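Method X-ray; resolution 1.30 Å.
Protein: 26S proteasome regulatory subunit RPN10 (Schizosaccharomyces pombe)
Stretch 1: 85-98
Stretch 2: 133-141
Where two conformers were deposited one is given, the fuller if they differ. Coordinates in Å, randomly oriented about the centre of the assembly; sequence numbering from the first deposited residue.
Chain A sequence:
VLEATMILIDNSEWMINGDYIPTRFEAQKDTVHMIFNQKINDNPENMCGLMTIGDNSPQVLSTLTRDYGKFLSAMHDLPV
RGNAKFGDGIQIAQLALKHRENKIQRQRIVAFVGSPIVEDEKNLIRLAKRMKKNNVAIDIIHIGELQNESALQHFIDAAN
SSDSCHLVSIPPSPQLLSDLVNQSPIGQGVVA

Stretch 1, residues 85-98: KFGDGIQIAQLALK
Stretch 2 (133-141) KNNVAIDII

A helix beginning at Phe-86 lies over a strand that includes Ala-137 to Ile-141 and continues beyond, their N-to-C directions 134° apart and their axes 10.9 Å apart at closest approach. The register therefore runs backward: Gln-94 faces Val-136 (CA to CA 7.7 Å), Ile-90 faces Ile-138 (9.2 Å) and Phe-86 faces Ile-140 (10.9 Å), so the backbones diverge along the strand.

Stretch 2 opens at the end of another helix. Asn-134 (phi/psi -84/0, chi1 m, chi2 -19°) has its CA-to-CB bond pointing toward the helix, and its ND2 donates to Gln-94 OE1 at 3.0 Å with an N-H...acceptor angle of 164°. Gln-94 (chi1 m, chi2 t, chi3 76°) can serve both sides because its amide carries a donor as well as an acceptor: its NE2 turns back to Ile-90 O, 3.2 Å away, within its own helix. Asn-135 then adopts phi/psi 63/32, the positive phi of a Schellman motif, a conformation asparagine tolerates well, and the chain turns into extended geometry.

From here alternation sorts the side chains. Val-136 (-99/114, chi1 t) points toward the helix, its beta-branched, apolar side chain suiting an extended backbone and a buried place; its CG1 lies 4.4 Å from Leu-97 CD1 (Leu-97 chi1 m, chi2 t), and its CG2 lies 4.0 Å from Gln-94 OE1. Ala-137 (-81/156), partly exposed and out of the helix's reach, has only a methyl group to place. Ile-138 (-147/138, both chi t) points back toward it, placing CD1 4.0 Å from CG2 of Ile-90 (chi1 p, chi2 t), a contact between buried aliphatic chains. Asp-139 (-117/139, chi1 m) again lies out of reach, its carboxylate hydrogen-bonded elsewhere in the structure. Ile-140 (-121/131, chi1 m, chi2 t) brings CD1 within 4.0 Å of CZ of Phe-86 (chi1 t, chi2 77°), approaching the ring obliquely; the long aromatic side chain and the extended isoleucine together bridge the widest CA separation in the register. Ile-141 (-105/110) is out of reach.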

# COMPACT_ATOMS: atom_id res chain seq x y z
N LYS A 85 10.94 -6.25 -1.12
CA LYS A 85 11.65 -5.41 -2.07
C LYS A 85 10.84 -4.14 -2.28
O LYS A 85 10.18 -3.98 -3.30
CB LYS A 85 11.79 -6.15 -3.39
CG LYS A 85 12.44 -7.52 -3.24
CD LYS A 85 13.89 -7.37 -2.93
CE LYS A 85 14.59 -8.72 -2.92
NZ LYS A 85 16.06 -8.54 -2.82
N PHE A 86 10.93 -3.24 -1.32
CA PHE A 86 10.10 -2.04 -1.29
C PHE A 86 10.28 -1.16 -2.54
O PHE A 86 9.31 -0.83 -3.23
CB PHE A 86 10.39 -1.22 -0.03
CG PHE A 86 9.64 0.07 0.02
CD1 PHE A 86 8.29 0.11 0.35
CD2 PHE A 86 10.27 1.27 -0.26
CE1 PHE A 86 7.59 1.31 0.37
CE2 PHE A 86 9.58 2.48 -0.22
CZ PHE A 86 8.25 2.48 0.10
N GLY A 87 11.52 -0.78 -2.84
CA GLY A 87 11.76 0.11 -3.97
C GLY A 87 11.37 -0.52 -5.31
O GLY A 87 10.77 0.13 -6.16
N ASP A 88 11.73 -1.78 -5.51
CA ASP A 88 11.29 -2.47 -6.73
C ASP A 88 9.77 -2.44 -6.81
O ASP A 88 9.21 -2.24 -7.89
CB ASP A 88 11.75 -3.93 -6.75
CG ASP A 88 13.22 -4.09 -7.06
OD1 ASP A 88 13.87 -3.17 -7.57
OD2 ASP A 88 13.73 -5.20 -6.83
N GLY A 89 9.09 -2.65 -5.68
CA GLY A 89 7.63 -2.66 -5.67
C GLY A 89 7.04 -1.32 -6.09
O GLY A 89 6.12 -1.29 -6.91
N ILE A 90 7.51 -0.22 -5.53
CA ILE A 90 6.89 1.05 -5.88
C ILE A 90 7.28 1.49 -7.30
O ILE A 90 6.55 2.27 -7.91
CB ILE A 90 7.16 2.15 -4.85
CG1 ILE A 90 8.65 2.44 -4.74
CG2 ILE A 90 6.57 1.78 -3.48
CD1 ILE A 90 8.99 3.65 -3.85
N GLN A 91 8.38 0.97 -7.84
CA GLN A 91 8.69 1.21 -9.25
C GLN A 91 7.77 0.41 -10.18
O GLN A 91 7.21 0.95 -11.13
CB GLN A 91 10.15 0.91 -9.52
CG GLN A 91 11.08 1.90 -8.89
CD GLN A 91 12.52 1.65 -9.25
OE1 GLN A 91 12.91 0.54 -9.58
NE2 GLN A 91 13.33 2.71 -9.18
N ILE A 92 7.60 -0.88 -9.89
CA ILE A 92 6.71 -1.72 -10.68
C ILE A 92 5.27 -1.19 -10.62
O ILE A 92 4.54 -1.20 -11.60
CB ILE A 92 6.81 -3.17 -10.24
CG1 ILE A 92 8.18 -3.75 -10.61
CG2 ILE A 92 5.70 -4.02 -10.86
CD1 ILE A 92 8.50 -5.07 -9.93
N ALA A 93 4.87 -0.69 -9.44
CA ALA A 93 3.54 -0.11 -9.29
C ALA A 93 3.36 1.08 -10.20
O ALA A 93 2.30 1.28 -10.78
CB ALA A 93 3.31 0.30 -7.85
N GLN A 94 4.38 1.92 -10.32
CA GLN A 94 4.30 3.05 -11.25
C GLN A 94 4.16 2.59 -12.70
O GLN A 94 3.41 3.18 -13.48
CB GLN A 94 5.50 3.96 -11.09
CG GLN A 94 5.41 4.74 -9.78
CD GLN A 94 6.60 5.62 -9.59
OE1 GLN A 94 6.72 6.68 -10.23
NE2 GLN A 94 7.51 5.21 -8.70
N LEU A 95 4.90 1.55 -13.08
CA LEU A 95 4.75 0.98 -14.41
C LEU A 95 3.31 0.46 -14.61
O LEU A 95 2.69 0.72 -15.64
CB LEU A 95 5.80 -0.13 -14.62
CG LEU A 95 5.71 -0.96 -15.91
CD1 LEU A 95 5.80 -0.09 -17.15
CD2 LEU A 95 6.79 -2.00 -15.93
N ALA A 96 2.77 -0.23 -13.62
CA ALA A 96 1.40 -0.74 -13.71
C ALA A 96 0.40 0.40 -13.88
O ALA A 96 -0.53 0.30 -14.70
CB ALA A 96 1.10 -1.57 -12.49
N LEU A 97 0.60 1.50 -13.14
CA LEU A 97 -0.33 2.61 -13.19
C LEU A 97 -0.34 3.29 -14.56
O LEU A 97 -1.33 3.90 -14.93
CB LEU A 97 -0.03 3.62 -12.08
CG LEU A 97 -0.53 3.18 -10.69
CD1 LEU A 97 0.19 3.93 -9.59
CD2 LEU A 97 -2.05 3.34 -10.53
N LYS A 98 0.74 3.17 -15.31
CA LYS A 98 0.77 3.69 -16.69
C LYS A 98 -0.15 2.93 -17.62
O LYS A 98 -0.51 3.43 -18.69
CB LYS A 98 2.18 3.58 -17.28
CG LYS A 98 3.18 4.47 -16.61
CD LYS A 98 4.51 4.55 -17.34
CE LYS A 98 5.49 5.29 -16.46
NZ LYS A 98 6.73 5.65 -17.18
N LYS A 133 7.83 13.89 -8.89
CA LYS A 133 8.02 14.39 -10.25
C LYS A 133 7.01 13.73 -11.19
O LYS A 133 6.50 14.37 -12.10
CB LYS A 133 9.45 14.10 -10.73
CG LYS A 133 9.78 14.61 -12.12
CD LYS A 133 11.18 14.20 -12.53
CE LYS A 133 11.57 14.76 -13.89
NZ LYS A 133 11.76 16.23 -13.86
N ASN A 134 6.71 12.46 -10.92
CA ASN A 134 5.78 11.67 -11.73
C ASN A 134 4.30 11.87 -11.36
O ASN A 134 3.44 11.23 -11.94
CB ASN A 134 6.17 10.18 -11.60
CG ASN A 134 7.49 9.85 -12.32
OD1 ASN A 134 7.92 10.60 -13.19
ND2 ASN A 134 8.13 8.74 -11.94
N ASN A 135 4.02 12.73 -10.36
CA ASN A 135 2.65 13.03 -9.89
C ASN A 135 1.89 11.81 -9.30
O ASN A 135 0.68 11.66 -9.38
CB ASN A 135 1.82 13.68 -11.00
CG ASN A 135 2.24 15.12 -11.26
OD1 ASN A 135 2.50 15.88 -10.32
ND2 ASN A 135 2.29 15.50 -12.53
N VAL A 136 2.67 10.96 -8.70
CA VAL A 136 2.22 9.77 -8.03
C VAL A 136 2.14 9.97 -6.53
O VAL A 136 3.19 10.20 -5.94
CB VAL A 136 2.98 8.49 -8.43
CG1 VAL A 136 2.36 7.27 -7.83
CG2 VAL A 136 3.08 8.38 -9.94
N ALA A 137 0.95 9.94 -5.95
CA ALA A 137 0.79 10.04 -4.51
C ALA A 137 1.07 8.69 -3.87
O ALA A 137 0.93 7.65 -4.51
CB ALA A 137 -0.61 10.48 -4.18
N ILE A 138 1.45 8.72 -2.60
CA ILE A 138 1.71 7.49 -1.89
C ILE A 138 1.33 7.62 -0.42
O ILE A 138 1.60 8.64 0.22
CB ILE A 138 3.16 7.03 -2.07
CG1 ILE A 138 3.40 5.70 -1.33
CG2 ILE A 138 4.14 8.12 -1.65
CD1 ILE A 138 4.53 4.88 -1.87
N ASP A 139 0.70 6.57 0.08
CA ASP A 139 0.46 6.35 1.49
C ASP A 139 1.20 5.10 1.91
O ASP A 139 1.21 4.10 1.20
CB ASP A 139 -1.03 6.18 1.77
CG ASP A 139 -1.82 7.34 1.28
OD1 ASP A 139 -1.43 8.48 1.57
OD2 ASP A 139 -2.84 7.09 0.61
N ILE A 140 1.82 5.15 3.07
CA ILE A 140 2.50 3.99 3.63
C ILE A 140 1.90 3.66 4.97
O ILE A 140 1.75 4.53 5.82
CB ILE A 140 4.00 4.24 3.80
CG1 ILE A 140 4.66 4.44 2.43
CG2 ILE A 140 4.65 3.10 4.54
CD1 ILE A 140 6.12 4.85 2.50
N ILE A 141 1.56 2.38 5.16
CA ILE A 141 1.09 1.84 6.44
C ILE A 141 2.28 1.06 6.98
O ILE A 141 2.64 0.03 6.43
CB ILE A 141 -0.12 0.94 6.25
CG1 ILE A 141 -1.29 1.75 5.68
CG2 ILE A 141 -0.49 0.30 7.59
CD1 ILE A 141 -2.38 0.92 5.01